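5'-Methylthioadenosine Nucleosidase (Arabidopsis thaliana, PDB 2H8G) is a plant nucleosidase of the phosphorylase superfamily, with a central mixed beta-sheet flanked by helices, and binds adenine in a pocket of that fold. Local coordinates at residues V133-F138 / G152-A158; L56-W62 / L97-S102; A222-L226 / E236-L241. One frame throughout, in Å; residues are numbered along the deposited sequence.

Interaction 1: V133-F138 / G152-A158; sequences VSDVVF and GVGLRQA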
loop_
_atom_site.group_PDB
_atom_site.type_symbol
_atom_site.label_atom_id
_atom_site.label_comp_id
_atom_site.label_asym_id
_atom_site.label_seq_id
_atom_site.Cartn_x
_atom_site.Cartn_y
_atom_site.Cartn_z
ATOM N N VAL A 133 -14.060 2.856 15.236
ATOM C CA VAL A 133 -12.699 2.512 15.650
ATOM C C VAL A 133 -11.982 3.589 16.466
ATOM O O VAL A 133 -12.040 4.768 16.127
ATOM C CB VAL A 133 -11.838 2.171 14.408
ATOM C CG1 VAL A 133 -10.384 1.968 14.809
ATOM C CG2 VAL A 133 -12.381 0.920 13.736
ATOM N N SER A 134 -11.296 3.169 17.531
ATOM C CA SER A 134 -10.544 4.086 18.392
ATOM C C SER A 134 -9.171 4.383 17.786
ATOM O O SER A 134 -8.811 5.540 17.573
ATOM C CB SER A 134 -10.377 3.483 19.793
ATOM O OG SER A 134 -9.848 2.170 19.741
ATOM N N ASP A 135 -8.399 3.330 17.537
ATOM C CA ASP A 135 -7.091 3.465 16.909
ATOM C C ASP A 135 -6.872 2.259 16.014
ATOM O O ASP A 135 -7.623 1.285 16.075
ATOM C CB ASP A 135 -5.956 3.599 17.939
ATOM C CG ASP A 135 -5.975 2.518 18.994
ATOM O OD1 ASP A 135 -6.507 1.421 18.736
ATOM O OD2 ASP A 135 -5.427 2.767 20.090
ATOM N N VAL A 136 -5.842 2.327 15.182
ATOM C CA VAL A 136 -5.578 1.259 14.236
ATOM C C VAL A 136 -4.100 0.909 14.147
ATOM O O VAL A 136 -3.238 1.758 14.341
ATOM C CB VAL A 136 -6.106 1.670 12.843
ATOM C CG1 VAL A 136 -5.348 2.898 12.340
ATOM C CG2 VAL A 136 -6.001 0.509 11.879
ATOM N N VAL A 137 -3.825 -0.358 13.864
ATOM C CA VAL A 137 -2.465 -0.860 13.733
ATOM C C VAL A 137 -2.410 -1.900 12.620
ATOM O O VAL A 137 -3.454 -2.342 12.129
ATOM C CB VAL A 137 -1.991 -1.567 15.034
ATOM C CG1 VAL A 137 -1.950 -0.580 16.184
ATOM C CG2 VAL A 137 -2.918 -2.729 15.373
ATOM N N PHE A 138 -1.191 -2.265 12.219
ATOM C CA PHE A 138 -0.966 -3.327 11.226
ATOM C C PHE A 138 -0.461 -4.531 12.016
ATOM O O PHE A 138 0.285 -4.360 12.980
ATOM C CB PHE A 138 0.160 -3.001 10.235
ATOM C CG PHE A 138 -0.169 -1.948 9.218
ATOM C CD1 PHE A 138 0.142 -0.619 9.458
ATOM C CD2 PHE A 138 -0.725 -2.295 7.991
ATOM C CE1 PHE A 138 -0.084 0.355 8.487
ATOM C CE2 PHE A 138 -0.957 -1.330 7.014
ATOM C CZ PHE A 138 -0.634 -0.005 7.259
ATOM N N GLY A 152 6.490 -0.517 11.548
ATOM C CA GLY A 152 5.673 -1.537 10.914
ATOM C C GLY A 152 4.290 -1.612 11.534
ATOM O O GLY A 152 3.294 -1.760 10.821
ATOM N N VAL A 153 4.211 -1.524 12.859
ATOM C CA VAL A 153 2.921 -1.580 13.540
ATOM C C VAL A 153 2.063 -0.396 13.111
ATOM O O VAL A 153 0.846 -0.518 12.971
ATOM C CB VAL A 153 3.111 -1.603 15.077
ATOM C CG1 VAL A 153 1.765 -1.494 15.794
ATOM C CG2 VAL A 153 3.789 -2.899 15.466
ATOM N N GLY A 154 2.700 0.752 12.914
ATOM C CA GLY A 154 1.990 1.935 12.451
ATOM C C GLY A 154 0.761 2.375 13.220
ATOM O O GLY A 154 -0.291 2.656 12.631
ATOM N N LEU A 155 0.886 2.457 14.537
ATOM C CA LEU A 155 -0.231 2.876 15.372
ATOM C C LEU A 155 -0.693 4.283 15.015
ATOM O O LEU A 155 0.115 5.209 14.935
ATOM C CB LEU A 155 0.173 2.847 16.850
ATOM C CG LEU A 155 -0.835 3.449 17.836
ATOM C CD1 LEU A 155 -2.084 2.588 17.894
ATOM C CD2 LEU A 155 -0.196 3.539 19.218
ATOM N N ARG A 156 -1.993 4.438 14.783
ATOM C CA ARG A 156 -2.561 5.748 14.486
ATOM C C ARG A 156 -3.929 5.845 15.140
ATOM O O ARG A 156 -4.662 4.863 15.215
ATOM C CB ARG A 156 -2.649 5.974 12.972
ATOM C CG ARG A 156 -1.265 6.037 12.338
ATOM C CD ARG A 156 -1.223 6.789 11.033
ATOM N NE ARG A 156 0.144 7.223 10.744
ATOM C CZ ARG A 156 1.172 6.399 10.567
ATOM N NH1 ARG A 156 0.996 5.083 10.641
ATOM N NH2 ARG A 156 2.383 6.887 10.330
ATOM N N GLN A 157 -4.264 7.027 15.647
ATOM C CA GLN A 157 -5.545 7.218 16.314
ATOM C C GLN A 157 -6.576 7.745 15.332
ATOM O O GLN A 157 -6.259 8.554 14.464
ATOM C CB GLN A 157 -5.400 8.221 17.464
ATOM C CG GLN A 157 -4.424 7.816 18.560
ATOM C CD GLN A 157 -4.926 6.663 19.408
ATOM O OE1 GLN A 157 -6.066 6.670 19.871
ATOM N NE2 GLN A 157 -4.069 5.670 19.625
ATOM N N ALA A 158 -7.810 7.273 15.461
ATOM C CA ALA A 158 -8.882 7.748 14.601
ATOM C C ALA A 158 -9.280 9.117 15.153
ATOM O O ALA A 158 -8.993 9.430 16.309
ATOM C CB ALA A 158 -10.067 6.785 14.655
HETATM O O HOH W 1 -10.397 7.804 18.409
#
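Val136 and Arg156 form the one hydrogen-bonded antiparallel pair here: Val136 N donates to Arg156 O at 2.8 Å, almost in line with the carbonyl, and Arg156 N returns a bond to Val136 O at 3.0 Å. Next to them Asp135 faces Gln157 as a non-hydrogen-bonded pair. One more backbone bond lies at each end: Ala158 N to Ser134 O and, past Gly154, which leaves the helix with positive phi, Phe138 N to O of the last helical residue, Val153, at 2.8 Å. A water also donates to both Ser134 O and Ala158 O.

On the face carrying Asp135 and Gln157, the glutamine bends at chi2 (-71°), which folds its amide back beside the aspartate. NE2 then reaches the anti lone pair of Asp135 OD2 at 3.2 Å in a rather bent bond (143°), with the amide and carboxylate planes nearly perpendicular. The aspartate's stronger partner is Arg174, a salt bridge to OD1. Alongside, Val137 CG1 touches Leu155 CD1 at 3.6 Å, and Val137 CB meets Val153 CG1. Val153 O lies in the plane of the Phe138 ring, at its edge, while Arg141 makes a cation-pi contact with that ring.

Backbone bonds thus pair strand 156-157 antiparallel with strand 130-138, whose other side bonds to strand 171-177, and the salt bridge to Arg174 would temper the negative charge that Gln157 meets.

Interaction 2: L56-W62 / L97-S102; sequences LGKGLPW and LITFAS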
loop_
_atom_site.group_PDB
_atom_site.type_symbol
_atom_site.label_atom_id
_atom_site.label_comp_id
_atom_site.label_asym_id
_atom_site.label_seq_id
_atom_site.Cartn_x
_atom_site.Cartn_y
_atom_site.Cartn_z
ATOM N N LEU A 56 -11.371 11.611 -10.624
ATOM C CA LEU A 56 -10.094 11.341 -9.981
ATOM C C LEU A 56 -8.943 11.043 -10.935
ATOM O O LEU A 56 -7.975 11.802 -11.001
ATOM C CB LEU A 56 -10.256 10.190 -8.984
ATOM C CG LEU A 56 -9.070 9.948 -8.050
ATOM C CD1 LEU A 56 -8.647 11.263 -7.417
ATOM C CD2 LEU A 56 -9.458 8.936 -6.982
ATOM N N GLY A 57 -9.040 9.939 -11.670
ATOM C CA GLY A 57 -7.976 9.581 -12.591
ATOM C C GLY A 57 -8.430 9.362 -14.021
ATOM O O GLY A 57 -9.621 9.214 -14.292
ATOM N N LYS A 58 -7.470 9.343 -14.941
ATOM C CA LYS A 58 -7.760 9.140 -16.354
ATOM C C LYS A 58 -7.206 7.798 -16.823
ATOM O O LYS A 58 -6.040 7.699 -17.206
ATOM C CB LYS A 58 -7.151 10.277 -17.182
ATOM C CG LYS A 58 -7.304 10.111 -18.689
ATOM C CD LYS A 58 -6.802 11.332 -19.453
ATOM C CE LYS A 58 -7.760 12.512 -19.331
ATOM N NZ LYS A 58 -7.947 12.966 -17.925
ATOM N N GLY A 59 -8.048 6.768 -16.786
ATOM C CA GLY A 59 -7.620 5.447 -17.213
ATOM C C GLY A 59 -7.471 4.467 -16.064
ATOM O O GLY A 59 -6.768 3.462 -16.179
ATOM N N LEU A 60 -8.140 4.756 -14.953
ATOM C CA LEU A 60 -8.077 3.897 -13.777
ATOM C C LEU A 60 -9.412 3.195 -13.540
ATOM O O LEU A 60 -10.462 3.680 -13.961
ATOM C CB LEU A 60 -7.700 4.731 -12.550
ATOM C CG LEU A 60 -6.376 5.488 -12.675
ATOM C CD1 LEU A 60 -6.193 6.416 -11.485
ATOM C CD2 LEU A 60 -5.230 4.496 -12.773
ATOM N N PRO A 61 -9.387 2.034 -12.867
ATOM C CA PRO A 61 -10.610 1.278 -12.585
ATOM C C PRO A 61 -11.380 1.826 -11.388
ATOM O O PRO A 61 -12.469 1.347 -11.071
ATOM C CB PRO A 61 -10.083 -0.126 -12.330
ATOM C CG PRO A 61 -8.795 0.154 -11.626
ATOM C CD PRO A 61 -8.197 1.268 -12.458
ATOM N N TRP A 62 -10.817 2.833 -10.731
ATOM C CA TRP A 62 -11.460 3.417 -9.561
ATOM C C TRP A 62 -12.838 3.975 -9.882
ATOM O O TRP A 62 -13.047 4.592 -10.929
ATOM C CB TRP A 62 -10.575 4.509 -8.959
ATOM C CG TRP A 62 -9.201 4.023 -8.609
ATOM C CD1 TRP A 62 -8.804 2.725 -8.457
ATOM C CD2 TRP A 62 -8.045 4.828 -8.355
ATOM N NE1 TRP A 62 -7.470 2.672 -8.127
ATOM C CE2 TRP A 62 -6.980 3.949 -8.058
ATOM C CE3 TRP A 62 -7.804 6.209 -8.349
ATOM C CZ2 TRP A 62 -5.691 4.405 -7.758
ATOM C CZ3 TRP A 62 -6.521 6.663 -8.050
ATOM C CH2 TRP A 62 -5.482 5.761 -7.760
ATOM N N LEU A 97 -3.875 4.088 -2.251
ATOM C CA LEU A 97 -3.856 4.868 -3.488
ATOM C C LEU A 97 -5.125 5.690 -3.693
ATOM O O LEU A 97 -5.049 6.880 -4.006
ATOM C CB LEU A 97 -3.638 3.955 -4.695
ATOM C CG LEU A 97 -2.288 3.243 -4.768
ATOM C CD1 LEU A 97 -2.333 2.175 -5.841
ATOM C CD2 LEU A 97 -1.192 4.256 -5.056
ATOM N N ILE A 98 -6.293 5.078 -3.514
ATOM C CA ILE A 98 -7.524 5.837 -3.711
ATOM C C ILE A 98 -7.729 6.877 -2.616
ATOM O O ILE A 98 -8.335 7.919 -2.850
ATOM C CB ILE A 98 -8.769 4.920 -3.816
ATOM C CG1 ILE A 98 -9.039 4.200 -2.494
ATOM C CG2 ILE A 98 -8.562 3.917 -4.938
ATOM C CD1 ILE A 98 -10.290 3.340 -2.524
ATOM N N THR A 99 -7.216 6.608 -1.419
ATOM C CA THR A 99 -7.337 7.575 -0.336
ATOM C C THR A 99 -6.470 8.788 -0.688
ATOM O O THR A 99 -6.905 9.935 -0.559
ATOM C CB THR A 99 -6.860 6.987 1.010
ATOM O OG1 THR A 99 -7.674 5.862 1.353
ATOM C CG2 THR A 99 -6.964 8.030 2.111
ATOM N N PHE A 100 -5.251 8.522 -1.152
ATOM C CA PHE A 100 -4.326 9.581 -1.527
ATOM C C PHE A 100 -4.887 10.419 -2.675
ATOM O O PHE A 100 -4.948 11.643 -2.585
ATOM C CB PHE A 100 -2.984 8.979 -1.951
ATOM C CG PHE A 100 -1.989 9.994 -2.437
ATOM C CD1 PHE A 100 -1.320 10.820 -1.539
ATOM C CD2 PHE A 100 -1.736 10.139 -3.796
ATOM C CE1 PHE A 100 -0.412 11.780 -1.993
ATOM C CE2 PHE A 100 -0.832 11.093 -4.259
ATOM C CZ PHE A 100 -0.172 11.912 -3.355
ATOM N N ALA A 101 -5.304 9.755 -3.749
ATOM C CA ALA A 101 -5.836 10.464 -4.911
ATOM C C ALA A 101 -7.123 11.228 -4.598
ATOM O O ALA A 101 -7.314 12.352 -5.071
ATOM C CB ALA A 101 -6.067 9.481 -6.059
ATOM N N SER A 102 -7.997 10.622 -3.800
ATOM C CA SER A 102 -9.262 11.249 -3.421
ATOM C C SER A 102 -9.040 12.506 -2.590
ATOM O O SER A 102 -9.749 13.504 -2.759
ATOM C CB SER A 102 -10.127 10.259 -2.636
ATOM O OG SER A 102 -10.448 9.142 -3.442
#
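Trp62 carries CG anti to its carbonyl carbon (chi1 -56°), which lays the indole against helix 92-106, and Ile98 likewise sends CG2 anti to its own carbonyl carbon, so that this methyl stands over the ring. The resulting CH-pi contact is well centred: CG2 sits 3.4 Å from the centroid of the five-membered ring of Trp62 and 7° off its normal. Leu60 CD1 covers the opposite face, nearer the rim, leaving the indole held between two methyls. Its six-membered end reaches the neighbouring turns of the helix, with CZ2 3.7 Å from Leu97 CB and CZ3 3.5 Å from Ala101 CB.

Leu56 comes in at the other end of segment 56-62. Its CD1 lies 3.4 Å from Ala101 CB, so the small alanine is shared by leucine and tryptophan, and CD2 approaches Ser102 OG. That hydroxyl donates to Ile98 O in an unusually short bond, and Ser102 N reaches the same oxygen from the opposite face of the carbonyl plane. From the second subunit, Phe100 brings its ring against Trp62.

The loop between strands 49-50 and 63-69 therefore meets the helix through dispersion and CH-pi contacts, and Trp62 and Leu97 carry this apolar patch on into the dimer interface.

Interaction 3: A222-L226 / E236-L241; sequences AVTDL and EFLQNL. With ADE (adenine), chain C.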
loop_
_atom_site.group_PDB
_atom_site.type_symbol
_atom_site.label_atom_id
_atom_site.label_comp_id
_atom_site.label_asym_id
_atom_site.label_seq_id
_atom_site.Cartn_x
_atom_site.Cartn_y
_atom_site.Cartn_z
ATOM N N ALA A 222 -18.169 -3.069 10.171
ATOM C CA ALA A 222 -19.259 -3.993 10.460
ATOM C C ALA A 222 -18.780 -5.444 10.482
ATOM O O ALA A 222 -18.220 -5.944 9.504
ATOM C CB ALA A 222 -20.360 -3.812 9.427
ATOM N N VAL A 223 -19.016 -6.113 11.608
ATOM C CA VAL A 223 -18.582 -7.496 11.808
ATOM C C VAL A 223 -19.378 -8.539 11.036
ATOM O O VAL A 223 -20.573 -8.724 11.270
ATOM C CB VAL A 223 -18.615 -7.858 13.313
ATOM C CG1 VAL A 223 -18.116 -9.282 13.530
ATOM C CG2 VAL A 223 -17.748 -6.882 14.096
ATOM N N THR A 224 -18.695 -9.221 10.123
ATOM C CA THR A 224 -19.314 -10.269 9.310
ATOM C C THR A 224 -18.939 -11.669 9.779
ATOM O O THR A 224 -19.600 -12.645 9.431
ATOM C CB THR A 224 -18.903 -10.162 7.827
ATOM O OG1 THR A 224 -17.478 -10.024 7.726
ATOM C CG2 THR A 224 -19.584 -8.977 7.169
ATOM N N ASP A 225 -17.877 -11.772 10.567
ATOM C CA ASP A 225 -17.432 -13.077 11.031
ATOM C C ASP A 225 -16.661 -12.966 12.334
ATOM O O ASP A 225 -16.082 -11.919 12.634
ATOM C CB ASP A 225 -16.549 -13.739 9.968
ATOM C CG ASP A 225 -15.399 -12.853 9.529
ATOM O OD1 ASP A 225 -15.644 -11.870 8.803
ATOM O OD2 ASP A 225 -14.243 -13.134 9.915
ATOM N N LEU A 226 -16.668 -14.049 13.107
ATOM C CA LEU A 226 -15.952 -14.077 14.379
ATOM C C LEU A 226 -14.682 -14.904 14.206
ATOM O O LEU A 226 -14.730 -16.122 14.016
ATOM C CB LEU A 226 -16.847 -14.663 15.477
ATOM C CG LEU A 226 -18.143 -13.883 15.720
ATOM C CD1 LEU A 226 -18.957 -14.574 16.813
ATOM C CD2 LEU A 226 -17.828 -12.447 16.109
ATOM N N GLU A 236 -18.062 -17.771 6.631
ATOM C CA GLU A 236 -18.928 -16.911 7.431
ATOM C C GLU A 236 -18.931 -15.472 6.916
ATOM O O GLU A 236 -19.965 -14.804 6.912
ATOM C CB GLU A 236 -18.509 -16.949 8.908
ATOM C CG GLU A 236 -19.372 -16.063 9.798
ATOM C CD GLU A 236 -19.208 -16.342 11.282
ATOM O OE1 GLU A 236 -18.061 -16.375 11.772
ATOM O OE2 GLU A 236 -20.239 -16.519 11.964
ATOM N N PHE A 237 -17.768 -14.997 6.487
ATOM C CA PHE A 237 -17.644 -13.646 5.954
ATOM C C PHE A 237 -18.609 -13.440 4.789
ATOM O O PHE A 237 -19.424 -12.518 4.800
ATOM C CB PHE A 237 -16.194 -13.411 5.504
ATOM C CG PHE A 237 -16.023 -12.292 4.513
ATOM C CD1 PHE A 237 -16.591 -11.042 4.735
ATOM C CD2 PHE A 237 -15.249 -12.485 3.369
ATOM C CE1 PHE A 237 -16.387 -9.997 3.835
ATOM C CE2 PHE A 237 -15.039 -11.451 2.464
ATOM C CZ PHE A 237 -15.610 -10.203 2.698
ATOM N N LEU A 238 -18.520 -14.311 3.789
ATOM C CA LEU A 238 -19.373 -14.201 2.612
ATOM C C LEU A 238 -20.840 -14.495 2.914
ATOM O O LEU A 238 -21.735 -13.915 2.301
ATOM C CB LEU A 238 -18.862 -15.136 1.514
ATOM C CG LEU A 238 -17.411 -14.868 1.090
ATOM C CD1 LEU A 238 -16.939 -15.959 0.138
ATOM C CD2 LEU A 238 -17.308 -13.491 0.442
ATOM N N GLN A 239 -21.081 -15.392 3.863
ATOM C CA GLN A 239 -22.442 -15.758 4.246
ATOM C C GLN A 239 -23.197 -14.564 4.825
ATOM O O GLN A 239 -24.395 -14.397 4.589
ATOM C CB GLN A 239 -22.403 -16.881 5.286
ATOM C CG GLN A 239 -23.767 -17.394 5.722
ATOM C CD GLN A 239 -23.691 -18.246 6.974
ATOM O OE1 GLN A 239 -22.834 -19.124 7.093
ATOM N NE2 GLN A 239 -24.593 -17.995 7.918
ATOM N N ASN A 240 -22.489 -13.729 5.581
ATOM C CA ASN A 240 -23.104 -12.568 6.218
ATOM C C ASN A 240 -22.871 -11.243 5.499
ATOM O O ASN A 240 -23.367 -10.203 5.934
ATOM C CB ASN A 240 -22.607 -12.442 7.662
ATOM C CG ASN A 240 -23.071 -13.582 8.539
ATOM O OD1 ASN A 240 -24.256 -13.912 8.564
ATOM N ND2 ASN A 240 -22.143 -14.183 9.276
ATOM N N LEU A 241 -22.124 -11.282 4.403
ATOM C CA LEU A 241 -21.810 -10.079 3.643
ATOM C C LEU A 241 -23.024 -9.223 3.292
ATOM O O LEU A 241 -23.071 -8.041 3.620
ATOM C CB LEU A 241 -21.062 -10.456 2.360
ATOM C CG LEU A 241 -20.629 -9.298 1.456
ATOM C CD1 LEU A 241 -19.644 -8.393 2.196
ATOM C CD2 LEU A 241 -19.991 -9.858 0.195
HETATM N N9 ADE C . -13.124 -8.823 6.351
HETATM C C8 ADE C . -14.150 -9.543 6.857
HETATM N N7 ADE C . -13.767 -10.497 7.739
HETATM C C5 ADE C . -12.405 -10.367 7.788
HETATM C C6 ADE C . -11.360 -11.048 8.513
HETATM N N6 ADE C . -11.637 -12.042 9.349
HETATM N N1 ADE C . -10.025 -10.627 8.304
HETATM C C2 ADE C . -9.755 -9.598 7.434
HETATM N N3 ADE C . -10.696 -8.890 6.700
HETATM C C4 ADE C . -11.987 -9.331 6.934
HETATM O O HOH W 2 -17.346 -18.031 13.693
#
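Strand 222-226 and helix 236-241 run at 139° to each other, their axes approaching to 6.3 Å, with the CA atoms of Thr224 and Phe237 the nearest pair. Asn240 ND2 donates to Thr224 O at 3.0 Å, the acceptor lying close to the amide plane. One turn earlier Glu236 extends toward the end of the strand, CG anti to N (chi1 180°), until OE1 accepts from Leu226 N at 3.0 Å in a nearly straight bond from above the carboxylate plane.

The side chains of Thr224 and Phe237 run side by side, with Thr224 OG1 3.3 Å from CD1 at the ring's edge. This hydroxyl donates to Asp225 OD1 at 2.8 Å, meeting it nearly along the C-O axis, and has Cys117 O as a second partner. The carboxylate faces adenine: N6 of the base donates to Asp225 OD2 at 2.9 Å and 170°, while OD1 lies 2.6 Å from N7. Phe237 CD1 approaches adenine C8 to 3.6 Å. Lys199 provides another hydrogen bond to the base.

Two side-chain-to-backbone bonds thus tie the helix to the strand's end, and the threonine can help orient the carboxylate that accepts from N6 and lies close to N7.

Overall arrangement
Interaction 3 is the part of this set that builds the adenine pocket, supplying Thr224, Asp225 and Phe237. Interaction 1 is tied to it through the central sheet, since strands 130-138 and 217-226 are antiparallel neighbours; the centres of interactions 1 and 3 are 22 Å apart, their nearest atoms about 8 Å. Even so, the Phe138 side chain stays about 12 Å from adenine. Interaction 2 stands farther off, its centre 28 Å from that of interaction 3 and 24 Å from that of interaction 1, and belongs to the subunit interface. Helix 203-212 spans part of this gap: Val136 and Phe138 of interaction 1 pack on it, as do Thr99 and Phe100 from segment 97-102.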